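Long-range contacts in CrmK (Actinoalloteichus sp. WH1-2216-6, PDB 5I1V), which acts as an FAD-dependent oxidase, its flavin covalently bound, in the recycling of a shunt product of caerulomycin biosynthesis: residues A226-S231 with V308-L312; F247-R253 with F298-L302; G263-L268 with A279-P285; F271-A275 with R365-P371. All coordinates share one frame; numbering follows the deposited sequence.

Contact 1. Residues A226-S231 with V308-L312; sequences ARVSWS and VAPSL
Pro310 lays CB over one face of the Trp230 indole, 3.5 Å from the five-membered ring centroid and 17° off its normal, a CH-pi contact. Val228 CG1 lies over the same face and presses on Pro310 CB at 3.4 Å, tighter than carbons usually come. Trp230 has CG anti to its carbonyl carbon (chi1 -66°), which lays the indole along both groups and brings Val308 O to its edge, 3.9 Å from CD1. Leu312 CD1 meets Val228 CG2 at 3.7 Å. Ser229 and Ser311 form an antiparallel hydrogen-bonded pair that fixes the register, Ser229 N to Ser311 O and Ser311 N to Ser229 O both 2.9 Å. Where the strands part, a water accepts from Ser231 N and donates to Ala309 O. Here strand 311-318, outermost within this chain in the large antiparallel sheet, pairs with 222-231, which strand 277-285 flanks on its other side; Leu299 of helix 291-303 packs on Val228 and Leu312. Replacing Trp230 by an alanine would probably open a gap beside Pro310 and Val228 and cost the proline its aromatic partner. Trp230 NE1 is buried without a polar partner, which implies an indole held by shape and CH-pi contact rather than hydrogen bonding.

Contact 2. Residues F247-R253 with F298-L302; sequences FLDWQLR and FLAEL
Phe298 turns its ring edge onto the face of Trp250 in an edge-to-face pair, the phenyl and the six-membered indole ring having centroids 4.5 Å apart and planes at 56°. Phe298 CD1 does the touching: it sits over the middle of the indole, 3.4 Å from Trp250 CD2. Trp250 extends toward helix 291-303 because its chi1 of -172° sets CG opposite the backbone N, presenting that face to the phenyl and its five-membered edge to Glu301. The glutamate carboxylate stands nearly perpendicular to the indole, with CD in the ring plane and 3.6 Å from Trp250 CD1. Beyond the indole edge Glu301 meets Arg253 head-on. The guanidinium and carboxylate are nearly coplanar, and two nitrogens grip two oxygens: Arg253 NH1 reaches the syn lone pair of Glu301 OE1 at 3.1 Å, in the guanidinium plane, while NH2 bonds Glu301 OE2 at 2.8 Å from somewhat out of the carboxylate plane. This two-pronged salt bridge closes the more exposed end of the contact. At the other end, Phe247 brings CE1 to the Phe298 edge, 4.0 Å from CZ, and Leu302 CD2 lies 3.9 Å from Phe247 CB. Helices 237-253 and 291-303 run broadly antiparallel, their local axes 9.9 Å apart and at 140°. Both lie on one face of the large antiparallel sheet: Phe247 and Phe298 press on Ala266 and Met280, and Phe247 and Gln251 continue onto Tyr377 and Ala379 of strand 374-379.

Contact 3. Residues G263-L268 with A279-P285; sequences GLYALL and AMHAQIP
His281 and Leu267 meet through their first torsions: the imidazole CG stands between its own backbone N and carbonyl carbon (chi1 58°), leaning toward the neighbouring strand, while Leu267 has CG anti to N (chi1 -172°) and lies over one face of the imidazole, toward its NE2 and CE1 rim. His281 NE2 then comes 3.3 Å from Leu267 CB, and CE1 lies 3.6 Å from Leu267 CD2; the histidine has a second conformer, so these contacts hold for one of two positions. In this one a water links His281 NE2 with Tyr265 OH. A glycine in place of Leu267 takes away the aliphatic cover over this ring face and would probably leave the imidazole freer to turn. Along the same sheet face, Gln283 CD approaches Tyr265 CD2 at 4.0 Å, with the amide steeply inclined to the phenol ring. Backbone bonds of a beta hairpin join the strands: Tyr265 with Gln283 and Leu267 with His281 are antiparallel hydrogen-bonded pairs, Tyr265 N reaching Gln283 O at 2.9 Å. On the other face Ala266 CB touches Ala282 CB at 3.8 Å, and Leu268 CD1 meets Met280 CB at 3.9 Å. That face receives Phe298, Leu299 and Leu302 of helix 291-303, whereas the tyrosine face turns to Phe123 and Pro140, the nearest atoms of the Tyr265 side chain and the bound FAD about 7 Å apart. Strands 222-231 and 374-379 flank the hairpin.

Contact 4. Residues F271-A275 with R365-P371; sequences FHRSA and RADYHCP
His272, in the turn joining the two strands of the beta hairpin 265-271/277-285, plugs into the loop 365-371, whose first four residues, Arg365 to Tyr368, make a type I beta turn. His272 CB lies 3.9 Å from Cys370 O. Its CG is anti to the backbone N (chi1 -179°), which sends the imidazole into the bend of the loop, where Tyr368 CD2 stands over the centre of one ring face. The two rings form a T-shaped pair, the tyrosine edge toward the histidine face, with planes at 90° and centroids 5.1 Å apart. Arg273 CB lies over the opposite face, toward the rim. Going round the ring, His272 ND1 shares a hydrogen bond with Ser274 OG at 2.9 Å, CE1 comes 3.2 Å from Tyr368 O, and NE2 at the tip donates to Arg365 O at 2.8 Å, with the oxygen in the ring plane. Bonds at both ring nitrogens thus fix the rotation of the imidazole. The second shell holds its partners: Tyr368 OH bonds His417 ND1, the tyrosine ring stacks with Trp420, and an Arg365 to Asp367 salt bridge braces the turn. Ser274 carries the link onward, its OG accepting from Cys370 N at 3.0 Å while its CB packs on the His369 ring. Past the serine, the two loops meet through a last apolar touch, Ala275 CB to Pro371 CB at 4.2 Å.

Overall arrangement
Following the chain from the N terminus, strand 222-231 is the first element to take part; it leads into helix 237-253, the hairpin 265-271/277-285, helix 291-303 and strand 311-318. Contact 3 pairs the hairpin strands and closes the shortest loop; it nests inside the loop of contact 2, where the two helices meet, and that nests inside contact 1, which brings strand 311-318, outermost within the chain, back beside 222-231. Contact 4 crosses all three, tying the hairpin turn to the loop before strand 374-379. Contacts 1 and 3 share one antiparallel sheet, and contact 2 lies on a face of it, where Trp230 packs on Leu302. Ala279 on Phe271 joins contacts 3 and 4.

Contact 1. Residues A226-S231 with V308-L312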
# COMPACT_ATOMS: atom_id res chain seq x y z
N ALA A 226 -4.62 9.15 -19.28
CA ALA A 226 -5.48 10.31 -19.22
C ALA A 226 -6.40 10.16 -18.04
O ALA A 226 -7.03 9.11 -17.85
CB ALA A 226 -6.29 10.43 -20.51
N ARG A 227 -6.50 11.21 -17.25
CA ARG A 227 -7.35 11.21 -16.08
C ARG A 227 -8.28 12.41 -16.30
O ARG A 227 -7.85 13.50 -16.63
CB ARG A 227 -6.52 11.31 -14.82
CG ARG A 227 -5.27 10.39 -14.88
CD ARG A 227 -5.02 9.56 -13.62
NE ARG A 227 -4.71 10.43 -12.49
CZ ARG A 227 -5.27 10.36 -11.28
NH1 ARG A 227 -6.15 9.41 -10.96
NH2 ARG A 227 -4.91 11.26 -10.36
N VAL A 228 -9.56 12.14 -16.23
CA VAL A 228 -10.58 13.07 -16.65
C VAL A 228 -11.56 13.20 -15.50
O VAL A 228 -11.83 12.23 -14.84
CB VAL A 228 -11.28 12.53 -17.88
CG1 VAL A 228 -12.28 13.53 -18.44
CG2 VAL A 228 -10.26 12.23 -18.95
N SER A 229 -12.12 14.38 -15.27
CA SER A 229 -13.23 14.52 -14.34
C SER A 229 -14.25 15.51 -14.89
O SER A 229 -13.87 16.47 -15.55
CB SER A 229 -12.75 15.01 -12.98
OG SER A 229 -11.89 16.10 -13.16
N TRP A 230 -15.53 15.26 -14.61
CA TRP A 230 -16.61 16.14 -15.02
C TRP A 230 -17.31 16.64 -13.76
O TRP A 230 -17.68 15.86 -12.90
CB TRP A 230 -17.65 15.41 -15.87
CG TRP A 230 -17.21 14.93 -17.19
CD1 TRP A 230 -17.46 15.52 -18.39
CD2 TRP A 230 -16.49 13.72 -17.47
NE1 TRP A 230 -16.92 14.77 -19.40
CE2 TRP A 230 -16.32 13.66 -18.86
CE3 TRP A 230 -15.94 12.70 -16.66
CZ2 TRP A 230 -15.64 12.60 -19.50
CZ3 TRP A 230 -15.29 11.65 -17.28
CH2 TRP A 230 -15.15 11.60 -18.70
N SER A 231 -17.52 17.95 -13.64
CA SER A 231 -18.05 18.49 -12.38
C SER A 231 -19.52 18.15 -12.25
O SER A 231 -20.31 18.41 -13.18
CB SER A 231 -17.83 20.02 -12.30
OG SER A 231 -18.56 20.54 -11.19
N VAL A 308 -21.15 19.75 -20.46
CA VAL A 308 -20.07 19.90 -19.44
C VAL A 308 -18.72 19.61 -20.08
O VAL A 308 -18.55 18.53 -20.64
CB VAL A 308 -20.13 18.89 -18.26
CG1 VAL A 308 -19.35 19.43 -17.07
CG2 VAL A 308 -21.54 18.56 -17.86
N ALA A 309 -17.77 20.53 -19.96
CA ALA A 309 -16.40 20.27 -20.44
C ALA A 309 -15.70 19.57 -19.30
O ALA A 309 -15.84 20.01 -18.16
CB ALA A 309 -15.69 21.57 -20.76
N PRO A 310 -14.94 18.50 -19.58
CA PRO A 310 -14.21 17.88 -18.47
C PRO A 310 -12.82 18.48 -18.24
O PRO A 310 -12.23 18.99 -19.18
CB PRO A 310 -14.03 16.44 -18.97
CG PRO A 310 -13.89 16.59 -20.46
CD PRO A 310 -14.80 17.74 -20.84
N SER A 311 -12.30 18.38 -17.02
CA SER A 311 -10.90 18.66 -16.76
C SER A 311 -10.11 17.40 -17.06
O SER A 311 -10.56 16.31 -16.76
CB SER A 311 -10.65 18.95 -15.30
OG SER A 311 -11.59 19.86 -14.77
N LEU A 312 -8.90 17.56 -17.55
CA LEU A 312 -8.13 16.45 -18.08
C LEU A 312 -6.64 16.71 -17.79
O LEU A 312 -6.16 17.82 -17.96
CB LEU A 312 -8.42 16.42 -19.57
CG LEU A 312 -7.51 15.79 -20.59
CD1 LEU A 312 -7.56 14.27 -20.45
CD2 LEU A 312 -7.98 16.20 -21.98
O HOH W 1 -16.37 19.76 -15.57

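Contact 2. Residues F247-R253 with F298-L302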
# COMPACT_ATOMS: atom_id res chain seq x y z
N PHE A 247 -19.70 6.65 -23.94
CA PHE A 247 -18.70 5.70 -23.41
C PHE A 247 -19.05 4.27 -23.81
O PHE A 247 -18.25 3.57 -24.39
CB PHE A 247 -18.65 5.79 -21.89
CG PHE A 247 -17.57 4.94 -21.26
CD1 PHE A 247 -16.27 5.40 -21.20
CD2 PHE A 247 -17.86 3.69 -20.74
CE1 PHE A 247 -15.26 4.62 -20.62
CE2 PHE A 247 -16.85 2.90 -20.18
CZ PHE A 247 -15.56 3.37 -20.10
N LEU A 248 -20.29 3.87 -23.54
CA LEU A 248 -20.72 2.50 -23.85
C LEU A 248 -20.63 2.21 -25.34
O LEU A 248 -20.13 1.13 -25.73
CB LEU A 248 -22.12 2.23 -23.33
CG LEU A 248 -22.32 2.39 -21.83
CD1 LEU A 248 -23.77 2.18 -21.45
CD2 LEU A 248 -21.42 1.48 -21.03
N ASP A 249 -21.05 3.16 -26.17
CA ASP A 249 -21.03 2.92 -27.63
C ASP A 249 -19.63 2.74 -28.11
O ASP A 249 -19.36 1.85 -28.90
CB ASP A 249 -21.65 4.09 -28.44
CG ASP A 249 -23.14 4.25 -28.20
OD1 ASP A 249 -23.79 3.26 -27.79
OD2 ASP A 249 -23.66 5.39 -28.39
N TRP A 250 -18.74 3.62 -27.67
CA TRP A 250 -17.35 3.50 -28.08
C TRP A 250 -16.78 2.15 -27.59
O TRP A 250 -16.12 1.47 -28.35
CB TRP A 250 -16.49 4.67 -27.58
CG TRP A 250 -15.12 4.69 -28.12
CD1 TRP A 250 -14.66 5.39 -29.21
CD2 TRP A 250 -14.00 3.91 -27.65
NE1 TRP A 250 -13.32 5.10 -29.43
CE2 TRP A 250 -12.91 4.19 -28.49
CE3 TRP A 250 -13.82 3.02 -26.59
CZ2 TRP A 250 -11.64 3.61 -28.30
CZ3 TRP A 250 -12.56 2.42 -26.42
CH2 TRP A 250 -11.50 2.72 -27.26
N GLN A 251 -17.05 1.76 -26.35
CA GLN A 251 -16.49 0.51 -25.82
C GLN A 251 -17.03 -0.71 -26.59
O GLN A 251 -16.28 -1.64 -26.93
CB GLN A 251 -16.78 0.35 -24.34
CG GLN A 251 -16.12 1.37 -23.45
CD GLN A 251 -14.59 1.29 -23.48
OE1 GLN A 251 -14.00 0.27 -23.88
NE2 GLN A 251 -13.95 2.36 -23.02
N LEU A 252 -18.33 -0.68 -26.92
CA LEU A 252 -18.93 -1.80 -27.63
C LEU A 252 -18.56 -1.89 -29.11
O LEU A 252 -18.73 -2.94 -29.73
CB LEU A 252 -20.43 -1.84 -27.45
CG LEU A 252 -20.85 -2.08 -26.00
CD1 LEU A 252 -22.24 -1.51 -25.81
CD2 LEU A 252 -20.78 -3.55 -25.61
N ARG A 253 -17.99 -0.83 -29.66
CA ARG A 253 -17.36 -0.89 -30.99
C ARG A 253 -15.91 -1.29 -30.92
O ARG A 253 -15.30 -1.54 -31.95
CB ARG A 253 -17.43 0.47 -31.69
CG ARG A 253 -18.78 0.73 -32.34
CD ARG A 253 -19.08 2.22 -32.49
NE ARG A 253 -17.87 3.01 -32.64
CZ ARG A 253 -17.66 4.20 -32.07
NH1 ARG A 253 -18.58 4.77 -31.30
NH2 ARG A 253 -16.50 4.81 -32.27
N PHE A 298 -10.62 9.07 -28.75
CA PHE A 298 -11.50 8.51 -27.74
C PHE A 298 -12.06 9.63 -26.86
O PHE A 298 -13.26 9.73 -26.68
CB PHE A 298 -10.76 7.43 -26.94
CG PHE A 298 -11.46 7.03 -25.67
CD1 PHE A 298 -12.66 6.37 -25.72
CD2 PHE A 298 -10.88 7.28 -24.41
CE1 PHE A 298 -13.32 6.00 -24.55
CE2 PHE A 298 -11.52 6.90 -23.24
CZ PHE A 298 -12.74 6.26 -23.31
N LEU A 299 -11.19 10.50 -26.35
CA LEU A 299 -11.61 11.57 -25.47
C LEU A 299 -12.61 12.53 -26.18
O LEU A 299 -13.57 13.00 -25.58
CB LEU A 299 -10.41 12.34 -24.93
CG LEU A 299 -9.46 11.55 -24.00
CD1 LEU A 299 -8.26 12.42 -23.69
CD2 LEU A 299 -10.16 11.11 -22.72
N ALA A 300 -12.41 12.78 -27.47
CA ALA A 300 -13.35 13.61 -28.25
C ALA A 300 -14.73 12.95 -28.39
O ALA A 300 -15.75 13.63 -28.26
CB ALA A 300 -12.79 13.92 -29.63
N GLU A 301 -14.78 11.64 -28.63
CA GLU A 301 -16.09 10.98 -28.76
C GLU A 301 -16.91 11.06 -27.48
O GLU A 301 -18.13 11.24 -27.52
CB GLU A 301 -15.98 9.50 -29.13
CG GLU A 301 -15.58 9.24 -30.57
CD GLU A 301 -16.25 8.01 -31.17
OE1 GLU A 301 -17.27 7.50 -30.65
OE2 GLU A 301 -15.73 7.54 -32.21
N LEU A 302 -16.24 10.92 -26.34
CA LEU A 302 -16.95 11.04 -25.07
C LEU A 302 -17.69 12.32 -24.94
O LEU A 302 -18.75 12.36 -24.33
CB LEU A 302 -15.99 10.98 -23.88
CG LEU A 302 -15.42 9.61 -23.56
CD1 LEU A 302 -14.78 9.69 -22.18
CD2 LEU A 302 -16.49 8.55 -23.59

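Contact 3. Residues G263-L268 with A279-P285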
# COMPACT_ATOMS: atom_id res chain seq x y z
N GLY A 263 -6.01 -1.93 -27.24
CA GLY A 263 -5.03 -1.64 -26.23
C GLY A 263 -5.43 -0.52 -25.30
O GLY A 263 -4.86 -0.38 -24.23
N LEU A 264 -6.43 0.28 -25.70
CA LEU A 264 -6.94 1.33 -24.83
C LEU A 264 -7.91 0.76 -23.79
O LEU A 264 -8.95 0.19 -24.12
CB LEU A 264 -7.55 2.45 -25.67
CG LEU A 264 -7.78 3.84 -25.08
CD1 LEU A 264 -8.15 4.83 -26.18
CD2 LEU A 264 -8.86 3.79 -24.02
N TYR A 265 -7.55 0.92 -22.52
CA TYR A 265 -8.35 0.45 -21.38
C TYR A 265 -8.86 1.68 -20.66
O TYR A 265 -8.09 2.58 -20.32
CB TYR A 265 -7.47 -0.35 -20.41
CG TYR A 265 -8.12 -0.56 -19.06
CD1 TYR A 265 -9.15 -1.49 -18.90
CD2 TYR A 265 -7.72 0.17 -17.95
CE1 TYR A 265 -9.76 -1.68 -17.68
CE2 TYR A 265 -8.35 0.01 -16.72
CZ TYR A 265 -9.37 -0.93 -16.60
OH TYR A 265 -9.98 -1.12 -15.38
N ALA A 266 -10.15 1.71 -20.37
CA ALA A 266 -10.71 2.83 -19.64
C ALA A 266 -11.74 2.43 -18.60
O ALA A 266 -12.49 1.46 -18.80
CB ALA A 266 -11.29 3.82 -20.62
N LEU A 267 -11.76 3.19 -17.50
CA LEU A 267 -12.72 2.99 -16.45
C LEU A 267 -13.43 4.31 -16.15
O LEU A 267 -12.78 5.30 -15.86
CB LEU A 267 -12.03 2.47 -15.21
CG LEU A 267 -12.92 2.04 -14.04
CD1 LEU A 267 -12.36 0.84 -13.27
CD2 LEU A 267 -13.08 3.17 -13.07
N LEU A 268 -14.75 4.29 -16.18
CA LEU A 268 -15.57 5.47 -15.90
C LEU A 268 -16.21 5.29 -14.51
O LEU A 268 -16.89 4.33 -14.28
CB LEU A 268 -16.65 5.56 -16.94
CG LEU A 268 -17.64 6.71 -16.77
CD1 LEU A 268 -16.93 8.05 -16.82
CD2 LEU A 268 -18.68 6.54 -17.85
N ALA A 279 -15.47 10.59 -12.78
CA ALA A 279 -14.05 10.51 -13.01
C ALA A 279 -13.79 9.38 -14.01
O ALA A 279 -14.51 8.40 -14.03
CB ALA A 279 -13.32 10.23 -11.71
N MET A 280 -12.82 9.55 -14.88
CA MET A 280 -12.42 8.45 -15.73
C MET A 280 -10.91 8.38 -15.82
O MET A 280 -10.24 9.42 -15.83
CB MET A 280 -13.03 8.56 -17.11
CG MET A 280 -12.42 7.58 -18.11
SD MET A 280 -13.13 7.81 -19.72
CE MET A 280 -12.05 9.10 -20.28
N HIS A 281 -10.38 7.16 -15.85
CA HIS A 281 -8.99 6.99 -16.23
C HIS A 281 -8.90 6.09 -17.45
O HIS A 281 -9.69 5.16 -17.63
CB HIS A 281 -8.11 6.49 -15.09
CG HIS A 281 -8.55 5.18 -14.51
ND1 HIS A 281 -9.30 5.10 -13.36
CD2 HIS A 281 -8.37 3.91 -14.94
CE1 HIS A 281 -9.55 3.83 -13.09
NE2 HIS A 281 -8.99 3.09 -14.03
N ALA A 282 -7.98 6.44 -18.33
CA ALA A 282 -7.73 5.69 -19.53
C ALA A 282 -6.25 5.59 -19.79
O ALA A 282 -5.46 6.49 -19.38
CB ALA A 282 -8.45 6.30 -20.70
N GLN A 283 -5.86 4.48 -20.42
CA GLN A 283 -4.48 4.21 -20.71
C GLN A 283 -4.38 3.45 -21.99
O GLN A 283 -5.27 2.71 -22.33
CB GLN A 283 -3.80 3.42 -19.55
CG GLN A 283 -4.39 2.04 -19.32
CD GLN A 283 -3.87 1.26 -18.12
OE1 GLN A 283 -3.90 1.71 -17.01
NE2 GLN A 283 -3.43 0.05 -18.35
N ILE A 284 -3.29 3.63 -22.70
CA ILE A 284 -3.01 2.95 -23.95
C ILE A 284 -1.51 2.83 -24.08
O ILE A 284 -0.79 3.76 -23.78
CB ILE A 284 -3.60 3.70 -25.17
CG1 ILE A 284 -3.55 2.84 -26.44
CG2 ILE A 284 -2.96 5.07 -25.33
CD1 ILE A 284 -4.23 3.46 -27.67
N PRO A 285 -1.03 1.65 -24.47
CA PRO A 285 0.42 1.58 -24.60
C PRO A 285 1.01 2.56 -25.63
O PRO A 285 0.40 2.84 -26.66
CB PRO A 285 0.67 0.14 -25.05
CG PRO A 285 -0.58 -0.61 -24.66
CD PRO A 285 -1.69 0.39 -24.81
O HOH W 2 -8.92 -0.04 -13.40

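Contact 4. Residues F271-A275 with R365-P371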
# COMPACT_ATOMS: atom_id res chain seq x y z
N PHE A 271 -19.65 8.47 -9.59
CA PHE A 271 -19.92 8.75 -8.21
C PHE A 271 -21.27 9.44 -8.00
O PHE A 271 -21.77 10.16 -8.89
CB PHE A 271 -18.87 9.69 -7.67
CG PHE A 271 -17.48 9.12 -7.59
CD1 PHE A 271 -17.14 8.20 -6.60
CD2 PHE A 271 -16.50 9.56 -8.45
CE1 PHE A 271 -15.84 7.70 -6.52
CE2 PHE A 271 -15.21 9.09 -8.37
CZ PHE A 271 -14.87 8.16 -7.39
N HIS A 272 -21.82 9.22 -6.82
CA HIS A 272 -22.92 10.01 -6.33
C HIS A 272 -22.49 11.47 -6.29
O HIS A 272 -21.32 11.80 -6.07
CB HIS A 272 -23.36 9.54 -4.94
CG HIS A 272 -24.52 10.31 -4.40
ND1 HIS A 272 -24.37 11.37 -3.53
CD2 HIS A 272 -25.84 10.21 -4.64
CE1 HIS A 272 -25.56 11.89 -3.26
NE2 HIS A 272 -26.47 11.20 -3.93
N ARG A 273 -23.48 12.34 -6.48
CA ARG A 273 -23.28 13.78 -6.53
C ARG A 273 -22.42 14.33 -5.40
O ARG A 273 -21.60 15.23 -5.62
CB ARG A 273 -24.66 14.50 -6.55
CG ARG A 273 -24.59 16.02 -6.41
CD ARG A 273 -25.90 16.72 -6.80
NE ARG A 273 -25.75 17.59 -7.98
CZ ARG A 273 -26.47 17.46 -9.08
NH1 ARG A 273 -27.40 16.54 -9.12
NH2 ARG A 273 -26.28 18.25 -10.13
N SER A 274 -22.62 13.82 -4.19
CA SER A 274 -21.88 14.31 -3.03
C SER A 274 -20.39 14.17 -3.17
O SER A 274 -19.68 14.81 -2.41
CB SER A 274 -22.31 13.60 -1.75
OG SER A 274 -22.10 12.20 -1.85
N ALA A 275 -19.90 13.33 -4.10
CA ALA A 275 -18.47 13.31 -4.40
C ALA A 275 -18.00 14.53 -5.17
O ALA A 275 -16.82 14.84 -5.15
CB ALA A 275 -18.08 12.04 -5.18
N ARG A 365 -29.70 12.08 -6.23
CA ARG A 365 -30.58 12.15 -5.05
C ARG A 365 -29.91 13.01 -3.97
O ARG A 365 -28.86 12.64 -3.44
CB ARG A 365 -30.86 10.72 -4.51
CG ARG A 365 -32.32 10.43 -4.17
CD ARG A 365 -32.58 8.92 -3.99
NE ARG A 365 -32.04 8.38 -2.75
CZ ARG A 365 -32.07 7.09 -2.39
NH1 ARG A 365 -32.64 6.18 -3.17
NH2 ARG A 365 -31.55 6.70 -1.23
N ALA A 366 -30.48 14.17 -3.64
CA ALA A 366 -29.87 15.03 -2.60
C ALA A 366 -30.18 14.60 -1.17
O ALA A 366 -29.54 15.06 -0.24
CB ALA A 366 -30.26 16.48 -2.83
N ASP A 367 -31.14 13.72 -0.96
CA ASP A 367 -31.41 13.21 0.39
C ASP A 367 -30.40 12.13 0.84
O ASP A 367 -30.58 11.48 1.88
CB ASP A 367 -32.87 12.68 0.49
CG ASP A 367 -33.12 11.44 -0.40
OD1 ASP A 367 -32.16 10.92 -1.01
OD2 ASP A 367 -34.28 10.97 -0.48
N TYR A 368 -29.35 11.91 0.07
CA TYR A 368 -28.34 10.90 0.39
C TYR A 368 -27.00 11.60 0.38
O TYR A 368 -26.79 12.56 -0.35
CB TYR A 368 -28.38 9.78 -0.65
CG TYR A 368 -27.36 8.68 -0.43
CD1 TYR A 368 -27.47 7.80 0.63
CD2 TYR A 368 -26.29 8.52 -1.31
CE1 TYR A 368 -26.53 6.79 0.83
CE2 TYR A 368 -25.35 7.52 -1.13
CZ TYR A 368 -25.47 6.64 -0.06
OH TYR A 368 -24.55 5.62 0.16
N HIS A 369 -26.07 11.16 1.22
CA HIS A 369 -24.73 11.72 1.18
C HIS A 369 -23.71 10.59 1.38
O HIS A 369 -23.75 9.85 2.36
CB HIS A 369 -24.56 12.84 2.21
CG HIS A 369 -23.15 13.34 2.33
ND1 HIS A 369 -22.16 12.65 3.00
CD2 HIS A 369 -22.56 14.47 1.85
CE1 HIS A 369 -21.03 13.33 2.93
NE2 HIS A 369 -21.24 14.43 2.23
N CYS A 370 -22.83 10.44 0.41
CA CYS A 370 -21.75 9.49 0.55
C CYS A 370 -20.85 9.64 -0.66
O CYS A 370 -21.17 9.16 -1.76
CB CYS A 370 -22.30 8.07 0.70
SG CYS A 370 -21.04 6.78 0.78
N PRO A 371 -19.75 10.37 -0.48
CA PRO A 371 -18.87 10.64 -1.60
C PRO A 371 -18.17 9.36 -2.10
O PRO A 371 -17.65 9.37 -3.21
CB PRO A 371 -17.83 11.62 -1.02
CG PRO A 371 -18.37 12.06 0.28
CD PRO A 371 -19.28 10.98 0.76